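Local coordinates for protein Pab-dependent poly(a)-specific ribonuclease subunit PAN2 (PDB 4CZW) that probably shortens the poly(A) tails of mRNA as the catalytic exonuclease subunit of the PAN2-PAN3 deadenylation complex, at residues K258-I263 / G299-Y304; V330-K335 / A382-P387; K339-A344 / L363-S368. All blocks are in the same frame, centred on the assembly; numbering follows the deposited sequence.

All three contacts lie in the USP-like part, predicted to be inactive as a protease, not in the exonuclease domain. From the N terminus, contact 1 comes first: 258-263 meets 299-304, closing a loop that is complete before contact 2 opens. Contact 2 joins 330-335 to 382-387, and within the loop so formed contact 3 closes a smaller one, between 339-344 and 363-368. Strands 321-334 and 339-347 are neighbours, so contacts 2 and 3 touch, with centres about 11 Å apart and a probable hydrogen bond of 2.9 Å from V330 N to V343 O. Contact 1 is remote, its centre about 32 Å from contact 2's, and ties the zinc-bearing antiparallel sheet to the mixed sheet.

Contact 1: residues K258-I263 / G299-Y304; sequences KIIFNI and GHVYCY
I260 has CG1 anti to its carbonyl carbon (chi1 -58°) and CD1 extended beyond it, while in V301 the branch CG2 is anti to the carbonyl carbon and CG1 anti to the backbone N. These torsions bring I260 CD1 to 3.6 Å from V301 CG2, and I260 CG2 also comes to 3.9 Å from V301 CG2. The V301 methyl therefore meets both branches of the isoleucine, and the two side chains cross at about a right angle. L235 of helix 227-235 touches both residues, making this a small apolar cluster. Beside it, I260 N donates to G299 O at 3.2 Å. The N-H points straight at the oxygen (172°) but reaches it from above the carbonyl plane, which is not the approach of a regular sheet bond. G299 CA in turn makes a CH...O contact of 3.4 Å with I260 O. I259 CG2, anti to its backbone N, packs 3.7 Å from G299 CA. A CB on G299 would collide with that methyl, and the positive phi of 80° also suits a residue without a side chain. V301 N and O bond instead to the side chains of E236 and K232. The arrangement is a junction between strand 250-262, part of the sheet that carries the C190, C193, C245 and C248 zinc site, and strand 300-305 of the mixed sheet, consistent with the fingers-to-palm join of USP folds.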
ATOM      1  N   LYS A 258     -10.402  32.648   4.516  1.00 68.83           N
ATOM      2  CA  LYS A 258      -9.261  31.743   4.497  1.00 65.28           C
ATOM      3  C   LYS A 258      -8.205  32.226   3.511  1.00 62.21           C
ATOM      4  O   LYS A 258      -8.349  32.057   2.299  1.00 71.80           O
ATOM      5  CB  LYS A 258      -9.705  30.321   4.144  1.00 67.74           C
ATOM      6  CG  LYS A 258      -8.605  29.282   4.273  1.00 69.21           C
ATOM      7  CD  LYS A 258      -9.149  27.873   4.104  1.00 65.24           C
ATOM      8  CE  LYS A 258      -8.076  26.831   4.379  1.00 64.96           C
ATOM      9  NZ  LYS A 258      -8.609  25.442   4.301  1.00 66.55           N
ATOM     10  N   ILE A 259      -7.147  32.834   4.037  1.00 66.26           N
ATOM     11  CA  ILE A 259      -6.058  33.334   3.208  1.00 66.19           C
ATOM     12  C   ILE A 259      -5.133  32.192   2.804  1.00 61.98           C
ATOM     13  O   ILE A 259      -4.464  31.598   3.647  1.00 65.61           O
ATOM     14  CB  ILE A 259      -5.241  34.416   3.935  1.00 66.02           C
ATOM     15  CG1 ILE A 259      -6.171  35.473   4.536  1.00 62.35           C
ATOM     16  CG2 ILE A 259      -4.236  35.052   2.989  1.00 56.49           C
ATOM     17  CD1 ILE A 259      -7.032  36.184   3.515  1.00 66.28           C
ATOM     18  N   ILE A 260      -5.096  31.895   1.509  1.00 60.37           N
ATOM     19  CA  ILE A 260      -4.339  30.755   1.004  1.00 58.22           C
ATOM     20  C   ILE A 260      -2.964  31.165   0.481  1.00 58.92           C
ATOM     21  O   ILE A 260      -2.849  32.030  -0.387  1.00 56.10           O
ATOM     22  CB  ILE A 260      -5.116  30.032  -0.111  1.00 60.01           C
ATOM     23  CG1 ILE A 260      -6.480  29.575   0.416  1.00 64.25           C
ATOM     24  CG2 ILE A 260      -4.319  28.851  -0.643  1.00 54.00           C
ATOM     25  CD1 ILE A 260      -7.347  28.896  -0.616  1.00 72.43           C
ATOM     26  N   PHE A 261      -1.924  30.532   1.018  1.00 58.77           N
ATOM     27  CA  PHE A 261      -0.549  30.848   0.647  1.00 58.50           C
ATOM     28  C   PHE A 261       0.001  29.868  -0.386  1.00 68.16           C
ATOM     29  O   PHE A 261       0.500  30.274  -1.435  1.00 66.55           O
ATOM     30  CB  PHE A 261       0.346  30.855   1.888  1.00 62.23           C
ATOM     31  CG  PHE A 261      -0.097  31.820   2.949  1.00 58.04           C
ATOM     32  CD1 PHE A 261      -0.503  33.101   2.613  1.00 59.38           C
ATOM     33  CD2 PHE A 261      -0.117  31.444   4.281  1.00 62.79           C
ATOM     34  CE1 PHE A 261      -0.912  33.991   3.588  1.00 59.93           C
ATOM     35  CE2 PHE A 261      -0.527  32.329   5.260  1.00 66.39           C
ATOM     36  CZ  PHE A 261      -0.925  33.604   4.913  1.00 60.37           C
ATOM     37  N   ASN A 262      -0.087  28.577  -0.080  1.00 69.91           N
ATOM     38  CA  ASN A 262       0.422  27.546  -0.978  1.00 60.11           C
ATOM     39  C   ASN A 262      -0.539  26.379  -1.166  1.00 62.47           C
ATOM     40  O   ASN A 262      -1.296  26.026  -0.263  1.00 62.31           O
ATOM     41  CB  ASN A 262       1.765  27.013  -0.473  1.00 55.81           C
ATOM     42  CG  ASN A 262       2.930  27.890  -0.880  1.00 72.29           C
ATOM     43  OD1 ASN A 262       3.434  27.789  -1.998  1.00 89.96           O
ATOM     44  ND2 ASN A 262       3.369  28.753   0.029  1.00 78.92           N
ATOM     45  N   ILE A 263      -0.496  25.789  -2.356  1.00 58.41           N
ATOM     46  CA  ILE A 263      -1.248  24.578  -2.650  1.00 57.66           C
ATOM     47  C   ILE A 263      -0.291  23.386  -2.679  1.00 55.59           C
ATOM     48  O   ILE A 263       0.846  23.512  -3.132  1.00 57.81           O
ATOM     49  CB  ILE A 263      -1.997  24.689  -3.991  1.00 58.19           C
ATOM     50  CG1 ILE A 263      -1.041  25.136  -5.098  1.00 61.77           C
ATOM     51  CG2 ILE A 263      -3.156  25.667  -3.871  1.00 48.52           C
ATOM     52  CD1 ILE A 263      -1.684  25.227  -6.460  1.00 70.60           C
ATOM     53  N   GLY A 299      -3.847  35.580  -1.497  1.00 69.11           N
ATOM     54  CA  GLY A 299      -4.757  34.832  -0.648  1.00 62.11           C
ATOM     55  C   GLY A 299      -5.909  34.180  -1.387  1.00 62.35           C
ATOM     56  O   GLY A 299      -6.732  33.492  -0.782  1.00 65.74           O
ATOM     57  N   HIS A 300      -5.972  34.392  -2.697  1.00 60.90           N
ATOM     58  CA  HIS A 300      -7.043  33.821  -3.507  1.00 64.56           C
ATOM     59  C   HIS A 300      -6.527  32.715  -4.423  1.00 69.39           C
ATOM     60  O   HIS A 300      -5.337  32.647  -4.726  1.00 64.66           O
ATOM     61  CB  HIS A 300      -7.727  34.911  -4.336  1.00 67.88           C
ATOM     62  CG  HIS A 300      -8.459  35.925  -3.511  1.00 73.01           C
ATOM     63  ND1 HIS A 300      -9.675  35.662  -2.918  1.00 67.83           N
ATOM     64  CD2 HIS A 300      -8.148  37.201  -3.183  1.00 71.80           C
ATOM     65  CE1 HIS A 300     -10.081  36.733  -2.259  1.00 64.58           C
ATOM     66  NE2 HIS A 300      -9.174  37.681  -2.405  1.00 70.86           N
ATOM     67  N   VAL A 301      -7.438  31.851  -4.858  1.00 66.90           N
ATOM     68  CA  VAL A 301      -7.091  30.739  -5.733  1.00 60.88           C
ATOM     69  C   VAL A 301      -7.908  30.783  -7.020  1.00 60.26           C
ATOM     70  O   VAL A 301      -9.128  30.933  -6.985  1.00 69.16           O
ATOM     71  CB  VAL A 301      -7.306  29.382  -5.030  1.00 60.99           C
ATOM     72  CG1 VAL A 301      -7.396  28.256  -6.044  1.00 58.12           C
ATOM     73  CG2 VAL A 301      -6.191  29.122  -4.031  1.00 66.71           C
ATOM     74  N   TYR A 302      -7.226  30.660  -8.155  1.00 58.19           N
ATOM     75  CA  TYR A 302      -7.889  30.673  -9.453  1.00 60.32           C
ATOM     76  C   TYR A 302      -7.552  29.414 -10.245  1.00 62.86           C
ATOM     77  O   TYR A 302      -6.385  29.128 -10.504  1.00 58.79           O
ATOM     78  CB  TYR A 302      -7.491  31.922 -10.241  1.00 60.28           C
ATOM     79  CG  TYR A 302      -7.671  33.206  -9.464  1.00 69.36           C
ATOM     80  CD1 TYR A 302      -8.896  33.861  -9.443  1.00 78.22           C
ATOM     81  CD2 TYR A 302      -6.619  33.761  -8.745  1.00 72.22           C
ATOM     82  CE1 TYR A 302      -9.066  35.033  -8.732  1.00 74.56           C
ATOM     83  CE2 TYR A 302      -6.781  34.932  -8.031  1.00 76.36           C
ATOM     84  CZ  TYR A 302      -8.006  35.564  -8.027  1.00 75.88           C
ATOM     85  OH  TYR A 302      -8.172  36.732  -7.318  1.00 79.41           O
ATOM     86  N   CYS A 303      -8.582  28.666 -10.631  1.00 58.78           N
ATOM     87  CA  CYS A 303      -8.386  27.409 -11.343  1.00 59.73           C
ATOM     88  C   CYS A 303      -8.904  27.488 -12.778  1.00 58.28           C
ATOM     89  O   CYS A 303      -9.943  28.092 -13.041  1.00 63.66           O
ATOM     90  CB  CYS A 303      -9.074  26.264 -10.599  1.00 67.73           C
ATOM     91  SG  CYS A 303      -8.778  24.629 -11.309  1.00 81.30           S
ATOM     92  N   TYR A 304      -8.173  26.869 -13.701  1.00 57.28           N
ATOM     93  CA  TYR A 304      -8.552  26.883 -15.110  1.00 60.81           C
ATOM     94  C   TYR A 304      -8.467  25.489 -15.726  1.00 59.94           C
ATOM     95  O   TYR A 304      -7.692  24.646 -15.275  1.00 58.30           O
ATOM     96  CB  TYR A 304      -7.669  27.857 -15.892  1.00 65.61           C
ATOM     97  CG  TYR A 304      -7.627  29.248 -15.302  1.00 67.56           C
ATOM     98  CD1 TYR A 304      -8.643  30.160 -15.553  1.00 72.33           C
ATOM     99  CD2 TYR A 304      -6.572  29.647 -14.492  1.00 66.96           C
ATOM    100  CE1 TYR A 304      -8.610  31.433 -15.013  1.00 71.75           C
ATOM    101  CE2 TYR A 304      -6.531  30.916 -13.950  1.00 69.86           C
ATOM    102  CZ  TYR A 304      -7.550  31.805 -14.213  1.00 69.01           C
ATOM    103  OH  TYR A 304      -7.511  33.070 -13.674  1.00 68.98           O
TER

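Contact 2: residues V330-K335 / A382-P387; sequences VNVETK and AAWKMP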
ATOM      1  N   VAL A 330     -13.989   5.543  -7.004  1.00 39.03           N
ATOM      2  CA  VAL A 330     -15.363   5.597  -7.490  1.00 32.17           C
ATOM      3  C   VAL A 330     -16.307   4.698  -6.696  1.00 35.56           C
ATOM      4  O   VAL A 330     -16.009   3.529  -6.450  1.00 46.90           O
ATOM      5  CB  VAL A 330     -15.430   5.198  -8.978  1.00 29.72           C
ATOM      6  CG1 VAL A 330     -16.860   5.270  -9.485  1.00 35.75           C
ATOM      7  CG2 VAL A 330     -14.521   6.091  -9.807  1.00 36.88           C
ATOM      8  N   ASN A 331     -17.447   5.253  -6.297  1.00 38.32           N
ATOM      9  CA  ASN A 331     -18.481   4.480  -5.620  1.00 38.39           C
ATOM     10  C   ASN A 331     -19.419   3.829  -6.627  1.00 42.30           C
ATOM     11  O   ASN A 331     -19.949   4.497  -7.514  1.00 40.50           O
ATOM     12  CB  ASN A 331     -19.275   5.365  -4.657  1.00 37.32           C
ATOM     13  CG  ASN A 331     -20.280   4.579  -3.836  1.00 36.18           C
ATOM     14  OD1 ASN A 331     -19.952   4.050  -2.775  1.00 48.85           O
ATOM     15  ND2 ASN A 331     -21.514   4.504  -4.322  1.00 44.15           N
ATOM     16  N   VAL A 332     -19.620   2.522  -6.488  1.00 47.62           N
ATOM     17  CA  VAL A 332     -20.486   1.778  -7.394  1.00 37.97           C
ATOM     18  C   VAL A 332     -21.673   1.176  -6.651  1.00 42.47           C
ATOM     19  O   VAL A 332     -21.501   0.339  -5.765  1.00 51.65           O
ATOM     20  CB  VAL A 332     -19.718   0.654  -8.113  1.00 36.99           C
ATOM     21  CG1 VAL A 332     -20.665  -0.170  -8.970  1.00 39.32           C
ATOM     22  CG2 VAL A 332     -18.592   1.235  -8.957  1.00 35.76           C
ATOM     23  N   GLU A 333     -22.876   1.606  -7.018  1.00 48.02           N
ATOM     24  CA  GLU A 333     -24.093   1.127  -6.370  1.00 56.53           C
ATOM     25  C   GLU A 333     -24.711  -0.048  -7.120  1.00 53.92           C
ATOM     26  O   GLU A 333     -24.638  -0.125  -8.346  1.00 54.55           O
ATOM     27  CB  GLU A 333     -25.118   2.258  -6.251  1.00 54.90           C
ATOM     28  CG  GLU A 333     -24.662   3.439  -5.414  1.00 61.37           C
ATOM     29  CD  GLU A 333     -25.720   4.519  -5.310  1.00 85.57           C
ATOM     30  OE1 GLU A 333     -26.838   4.308  -5.825  1.00 81.92           O
ATOM     31  OE2 GLU A 333     -25.435   5.580  -4.715  1.00 84.23           O
ATOM     32  N   THR A 334     -25.317  -0.964  -6.373  1.00 77.49           N
ATOM     33  CA  THR A 334     -26.053  -2.078  -6.959  1.00 82.34           C
ATOM     34  C   THR A 334     -27.516  -1.974  -6.541  1.00 96.81           C
ATOM     35  O   THR A 334     -27.811  -1.770  -5.365  1.00 94.38           O
ATOM     36  CB  THR A 334     -25.476  -3.437  -6.521  1.00 80.37           C
ATOM     37  OG1 THR A 334     -24.077  -3.485  -6.830  1.00 81.76           O
ATOM     38  CG2 THR A 334     -26.189  -4.577  -7.232  1.00103.69           C
ATOM     39  N   LYS A 335     -28.430  -2.105  -7.500  1.00112.05           N
ATOM     40  CA  LYS A 335     -29.848  -1.876  -7.233  1.00113.82           C
ATOM     41  C   LYS A 335     -30.444  -2.918  -6.294  1.00121.56           C
ATOM     42  O   LYS A 335     -31.160  -2.579  -5.349  1.00128.44           O
ATOM     43  CB  LYS A 335     -30.656  -1.852  -8.535  1.00104.96           C
ATOM     44  CG  LYS A 335     -32.103  -1.423  -8.320  1.00106.89           C
ATOM     45  CD  LYS A 335     -32.994  -1.718  -9.519  1.00104.37           C
ATOM     46  CE  LYS A 335     -32.823  -0.692 -10.627  1.00 85.81           C
ATOM     47  NZ  LYS A 335     -33.839  -0.884 -11.702  1.00 74.63           N
ATOM     48  N   ALA A 382     -25.325   8.956 -12.874  1.00 40.31           N
ATOM     49  CA  ALA A 382     -26.081   9.411 -11.710  1.00 39.76           C
ATOM     50  C   ALA A 382     -26.821   8.274 -11.010  1.00 47.14           C
ATOM     51  O   ALA A 382     -27.277   8.424  -9.878  1.00 50.75           O
ATOM     52  CB  ALA A 382     -27.066  10.497 -12.119  1.00 42.24           C
ATOM     53  N   ALA A 383     -26.933   7.138 -11.690  1.00 48.35           N
ATOM     54  CA  ALA A 383     -27.690   6.006 -11.171  1.00 38.13           C
ATOM     55  C   ALA A 383     -26.851   5.103 -10.272  1.00 46.00           C
ATOM     56  O   ALA A 383     -27.359   4.558  -9.292  1.00 45.50           O
ATOM     57  CB  ALA A 383     -28.278   5.202 -12.314  1.00 44.56           C
ATOM     58  N   TRP A 384     -25.570   4.946 -10.597  1.00 41.94           N
ATOM     59  CA  TRP A 384     -24.735   3.993  -9.871  1.00 39.84           C
ATOM     60  C   TRP A 384     -23.247   4.352  -9.799  1.00 39.54           C
ATOM     61  O   TRP A 384     -22.539   3.872  -8.913  1.00 45.81           O
ATOM     62  CB  TRP A 384     -24.889   2.599 -10.490  1.00 43.09           C
ATOM     63  CG  TRP A 384     -24.494   2.518 -11.936  1.00 37.50           C
ATOM     64  CD1 TRP A 384     -25.291   2.747 -13.020  1.00 39.03           C
ATOM     65  CD2 TRP A 384     -23.203   2.172 -12.454  1.00 37.74           C
ATOM     66  NE1 TRP A 384     -24.576   2.570 -14.181  1.00 40.08           N
ATOM     67  CE2 TRP A 384     -23.291   2.218 -13.860  1.00 40.14           C
ATOM     68  CE3 TRP A 384     -21.982   1.833 -11.866  1.00 32.66           C
ATOM     69  CZ2 TRP A 384     -22.204   1.935 -14.684  1.00 40.67           C
ATOM     70  CZ3 TRP A 384     -20.905   1.553 -12.685  1.00 36.54           C
ATOM     71  CH2 TRP A 384     -21.023   1.606 -14.080  1.00 42.34           C
ATOM     72  N   LYS A 385     -22.765   5.187 -10.716  1.00 41.89           N
ATOM     73  CA  LYS A 385     -21.335   5.492 -10.753  1.00 35.88           C
ATOM     74  C   LYS A 385     -21.023   6.944 -10.402  1.00 44.91           C
ATOM     75  O   LYS A 385     -21.229   7.846 -11.214  1.00 41.89           O
ATOM     76  CB  LYS A 385     -20.754   5.161 -12.130  1.00 35.46           C
ATOM     77  CG  LYS A 385     -19.235   5.176 -12.162  1.00 32.02           C
ATOM     78  CD  LYS A 385     -18.692   5.032 -13.569  1.00 30.44           C
ATOM     79  CE  LYS A 385     -17.178   5.139 -13.580  1.00 33.86           C
ATOM     80  NZ  LYS A 385     -16.643   5.200 -14.965  1.00 43.07           N
HETATM   81  N   MSE A 386     -20.502   7.157  -9.196  1.00 43.22           N
HETATM   82  CA  MSE A 386     -20.166   8.496  -8.724  1.00 38.29           C
HETATM   83  C   MSE A 386     -18.787   8.543  -8.063  1.00 41.62           C
HETATM   84  O   MSE A 386     -18.429   7.651  -7.296  1.00 40.70           O
HETATM   85  CB  MSE A 386     -21.232   8.996  -7.747  1.00 43.26           C
HETATM   86  CG  MSE A 386     -22.490   9.523  -8.418  1.00 48.21           C
HETATM   87 SE   MSE A 386     -22.176  11.235  -9.298  1.00 57.45          SE
HETATM   88  CE  MSE A 386     -22.767  10.786 -11.098  1.00 40.03           C
ATOM     89  N   PRO A 387     -18.011   9.597  -8.359  1.00 39.18           N
ATOM     90  CA  PRO A 387     -16.668   9.771  -7.800  1.00 41.52           C
ATOM     91  C   PRO A 387     -16.696  10.185  -6.331  1.00 38.81           C
ATOM     92  O   PRO A 387     -17.564  10.956  -5.923  1.00 37.53           O
ATOM     93  CB  PRO A 387     -16.074  10.883  -8.666  1.00 40.37           C
ATOM     94  CG  PRO A 387     -17.254  11.686  -9.079  1.00 39.22           C
ATOM     95  CD  PRO A 387     -18.378  10.703  -9.263  1.00 42.28           C
TER
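Three backbone hydrogen bonds join the segments. N331 N donates to M386 O at 2.8 Å, nearly along the C=O axis, and M386 N returns a bond of 3.2 Å to N331 O in the carbonyl plane, so this is a hydrogen-bonded pair, flanked by the non-hydrogen-bonded pairs V330-P387 and V332-K385. The third bond, E333 N to W384 O just before strand 385-387, is 3.0 Å long and falls on a lone pair of the carbonyl. W384 O also receives a CH...O contact of 3.3 Å from V332 CA. V330 CG1, anti to its backbone N, packs against the extended K385 chain, 3.6 Å from its CG. K385 NZ is held by hydrogen bonds to S4 OG, Y13 OH and T379 O, which fix the end of a buried lysine. W384 has CG in the crowded position between N and the carbonyl carbon (chi1 60°). The indole thus lies alongside V332, W384 CE3 3.8 Å from V332 CG1, while K385 CB sits 3.5 Å above one indole face toward its rim. W384 NE1 bonds to R6 O, and Y13 meets the indole edge-to-face. Selenomethionine M386, on the face of N331, touches R279 and W282 of helix 276-282. Segments 330-334 and 385-387, 156° apart in direction, form an antiparallel pair of the USP-like domain, entered through a classic beta bulge at W384-K385, both facing N381.

Contact 3: residues K339-A344 / L363-S368; sequences KSHLVA and LFNDFS
From CB, H341 sends CG to the crowded position between N and the carbonyl carbon (chi1 89°), which lays the imidazole across to N365. H341 CD2 lies 3.7 Å from N365 OD1 and, farther, 4.2 Å from D366 OD2, and at the tip H341 NE2 donates to N365 OD1 at 2.9 Å (N-H...O 164°). The oxygen is almost in the imidazole plane, yet the donor stands above the amide plane, the two planes being 37° apart. N365 CG is anti to its backbone N, and ND2 bonds to R14 O and E12 O, so the amide is gripped at both ends. V343 puts CG1 3.3 Å from N365 OD1 and CG2 against L363 CD1. H341 NE2 and D366 OD2 are 4.6 Å apart, too far for a bond; that carboxylate is hydrogen-bonded to N43 ND2 through OD2 and N51 ND2 through OD1, but might still raise the histidine's basicity. An alanine at H341 would cost N365 OD1 this donor and the ring contacts, and would probably leave the N365 side chain less firmly fixed. F364 N donates to A344 O at 2.6 Å and A344 N to F364 O at 3.1 Å, before the type II' turn N365-S368. Strand 339-347 lies between strands 321-334 and 361-365, with A344 against S52 and V56 of helix 51-58 and L342 against V134 of helix 130-149.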
ATOM      1  N   LYS A 339     -26.692  -1.853  -2.074  1.00102.87           N
ATOM      2  CA  LYS A 339     -25.406  -1.771  -1.385  1.00 96.01           C
ATOM      3  C   LYS A 339     -24.483  -0.781  -2.082  1.00 87.63           C
ATOM      4  O   LYS A 339     -24.945   0.108  -2.802  1.00118.69           O
ATOM      5  CB  LYS A 339     -24.725  -3.141  -1.320  1.00 89.79           C
ATOM      6  CG  LYS A 339     -24.547  -3.839  -2.673  1.00 90.07           C
ATOM      7  CD  LYS A 339     -23.672  -5.085  -2.546  1.00 99.33           C
ATOM      8  CE  LYS A 339     -24.121  -6.197  -3.490  1.00111.59           C
ATOM      9  NZ  LYS A 339     -23.572  -7.517  -3.061  1.00111.41           N
ATOM     10  N   SER A 340     -23.180  -0.955  -1.869  1.00 61.00           N
ATOM     11  CA  SER A 340     -22.158  -0.146  -2.532  1.00 52.45           C
ATOM     12  C   SER A 340     -20.766  -0.719  -2.266  1.00 50.72           C
ATOM     13  O   SER A 340     -20.513  -1.279  -1.203  1.00 56.97           O
ATOM     14  CB  SER A 340     -22.231   1.321  -2.069  1.00 46.67           C
ATOM     15  OG  SER A 340     -21.971   1.450  -0.682  1.00 82.82           O
ATOM     16  N   HIS A 341     -19.869  -0.593  -3.239  1.00 42.59           N
ATOM     17  CA  HIS A 341     -18.457  -0.899  -3.015  1.00 48.09           C
ATOM     18  C   HIS A 341     -17.613   0.011  -3.901  1.00 41.04           C
ATOM     19  O   HIS A 341     -18.144   0.686  -4.784  1.00 41.83           O
ATOM     20  CB  HIS A 341     -18.141  -2.374  -3.290  1.00 48.60           C
ATOM     21  CG  HIS A 341     -17.761  -2.658  -4.710  1.00 46.71           C
ATOM     22  ND1 HIS A 341     -18.677  -2.650  -5.739  1.00 46.41           N
ATOM     23  CD2 HIS A 341     -16.567  -2.966  -5.269  1.00 41.04           C
ATOM     24  CE1 HIS A 341     -18.062  -2.936  -6.872  1.00 42.50           C
ATOM     25  NE2 HIS A 341     -16.782  -3.132  -6.615  1.00 48.39           N
ATOM     26  N   LEU A 342     -16.306   0.039  -3.667  1.00 40.31           N
ATOM     27  CA  LEU A 342     -15.450   1.001  -4.351  1.00 37.66           C
ATOM     28  C   LEU A 342     -14.528   0.371  -5.391  1.00 44.93           C
ATOM     29  O   LEU A 342     -14.016  -0.732  -5.204  1.00 45.58           O
ATOM     30  CB  LEU A 342     -14.616   1.768  -3.327  1.00 28.52           C
ATOM     31  CG  LEU A 342     -15.406   2.326  -2.144  1.00 41.76           C
ATOM     32  CD1 LEU A 342     -14.477   2.948  -1.119  1.00 34.18           C
ATOM     33  CD2 LEU A 342     -16.441   3.336  -2.615  1.00 39.02           C
ATOM     34  N   VAL A 343     -14.324   1.091  -6.489  1.00 40.02           N
ATOM     35  CA  VAL A 343     -13.343   0.710  -7.496  1.00 38.20           C
ATOM     36  C   VAL A 343     -12.416   1.893  -7.749  1.00 39.66           C
ATOM     37  O   VAL A 343     -12.644   2.986  -7.230  1.00 42.04           O
ATOM     38  CB  VAL A 343     -14.002   0.276  -8.819  1.00 42.31           C
ATOM     39  CG1 VAL A 343     -14.953  -0.890  -8.583  1.00 29.55           C
ATOM     40  CG2 VAL A 343     -14.728   1.449  -9.460  1.00 32.42           C
ATOM     41  N   ALA A 344     -11.374   1.677  -8.542  1.00 42.12           N
ATOM     42  CA  ALA A 344     -10.427   2.742  -8.842  1.00 36.31           C
ATOM     43  C   ALA A 344     -10.140   2.833 -10.335  1.00 42.11           C
ATOM     44  O   ALA A 344      -9.733   1.854 -10.960  1.00 41.25           O
ATOM     45  CB  ALA A 344      -9.134   2.531  -8.068  1.00 31.60           C
ATOM     46  N   LEU A 363      -9.172   0.116 -14.966  1.00 43.52           N
ATOM     47  CA  LEU A 363     -10.178  -0.078 -13.932  1.00 37.11           C
ATOM     48  C   LEU A 363      -9.697  -1.089 -12.896  1.00 45.51           C
ATOM     49  O   LEU A 363      -9.477  -2.257 -13.214  1.00 50.39           O
ATOM     50  CB  LEU A 363     -11.500  -0.541 -14.546  1.00 29.67           C
ATOM     51  CG  LEU A 363     -12.564  -1.048 -13.569  1.00 37.61           C
ATOM     52  CD1 LEU A 363     -12.971   0.042 -12.590  1.00 37.13           C
ATOM     53  CD2 LEU A 363     -13.775  -1.580 -14.321  1.00 38.08           C
ATOM     54  N   PHE A 364      -9.531  -0.633 -11.659  1.00 44.14           N
ATOM     55  CA  PHE A 364      -9.102  -1.510 -10.578  1.00 39.74           C
ATOM     56  C   PHE A 364     -10.271  -1.895  -9.679  1.00 37.49           C
ATOM     57  O   PHE A 364     -10.450  -1.330  -8.600  1.00 41.34           O
ATOM     58  CB  PHE A 364      -7.997  -0.846  -9.750  1.00 34.19           C
ATOM     59  CG  PHE A 364      -6.689  -0.718 -10.477  1.00 35.44           C
ATOM     60  CD1 PHE A 364      -5.759  -1.745 -10.439  1.00 41.77           C
ATOM     61  CD2 PHE A 364      -6.387   0.426 -11.194  1.00 36.59           C
ATOM     62  CE1 PHE A 364      -4.553  -1.632 -11.106  1.00 45.15           C
ATOM     63  CE2 PHE A 364      -5.182   0.545 -11.862  1.00 39.51           C
ATOM     64  CZ  PHE A 364      -4.264  -0.485 -11.817  1.00 42.14           C
ATOM     65  N   ASN A 365     -11.070  -2.852 -10.138  1.00 42.14           N
ATOM     66  CA  ASN A 365     -12.157  -3.396  -9.334  1.00 39.08           C
ATOM     67  C   ASN A 365     -11.643  -4.547  -8.482  1.00 47.41           C
ATOM     68  O   ASN A 365     -11.807  -5.715  -8.838  1.00 58.64           O
ATOM     69  CB  ASN A 365     -13.312  -3.856 -10.227  1.00 36.52           C
ATOM     70  CG  ASN A 365     -14.513  -4.333  -9.431  1.00 46.25           C
ATOM     71  OD1 ASN A 365     -14.577  -4.163  -8.213  1.00 42.81           O
ATOM     72  ND2 ASN A 365     -15.480  -4.926 -10.121  1.00 43.04           N
ATOM     73  N   ASP A 366     -11.018  -4.199  -7.359  1.00 44.94           N
ATOM     74  CA  ASP A 366     -10.343  -5.164  -6.496  1.00 43.56           C
ATOM     75  C   ASP A 366      -9.304  -5.958  -7.286  1.00 47.55           C
ATOM     76  O   ASP A 366      -8.385  -5.376  -7.862  1.00 44.90           O
ATOM     77  CB  ASP A 366     -11.354  -6.099  -5.827  1.00 40.76           C
ATOM     78  CG  ASP A 366     -12.162  -5.404  -4.747  1.00 44.17           C
ATOM     79  OD1 ASP A 366     -11.563  -4.656  -3.944  1.00 38.42           O
ATOM     80  OD2 ASP A 366     -13.394  -5.598  -4.700  1.00 47.85           O
ATOM     81  N   PHE A 367      -9.446  -7.279  -7.319  1.00 46.61           N
ATOM     82  CA  PHE A 367      -8.482  -8.112  -8.034  1.00 44.93           C
ATOM     83  C   PHE A 367      -8.860  -8.272  -9.504  1.00 43.13           C
ATOM     84  O   PHE A 367      -8.201  -8.999 -10.248  1.00 51.00           O
ATOM     85  CB  PHE A 367      -8.341  -9.483  -7.363  1.00 36.00           C
ATOM     86  CG  PHE A 367      -9.639 -10.220  -7.186  1.00 39.10           C
ATOM     87  CD1 PHE A 367     -10.115 -11.065  -8.176  1.00 47.21           C
ATOM     88  CD2 PHE A 367     -10.374 -10.085  -6.019  1.00 42.21           C
ATOM     89  CE1 PHE A 367     -11.304 -11.749  -8.012  1.00 50.41           C
ATOM     90  CE2 PHE A 367     -11.564 -10.767  -5.849  1.00 48.36           C
ATOM     91  CZ  PHE A 367     -12.028 -11.601  -6.845  1.00 54.96           C
ATOM     92  N   SER A 368      -9.921  -7.588  -9.920  1.00 48.71           N
ATOM     93  CA  SER A 368     -10.308  -7.563 -11.326  1.00 40.04           C
ATOM     94  C   SER A 368      -9.789  -6.291 -11.990  1.00 47.74           C
ATOM     95  O   SER A 368     -10.308  -5.199 -11.753  1.00 48.84           O
ATOM     96  CB  SER A 368     -11.826  -7.661 -11.472  1.00 40.67           C
ATOM     97  OG  SER A 368     -12.210  -7.633 -12.836  1.00 50.85           O
TER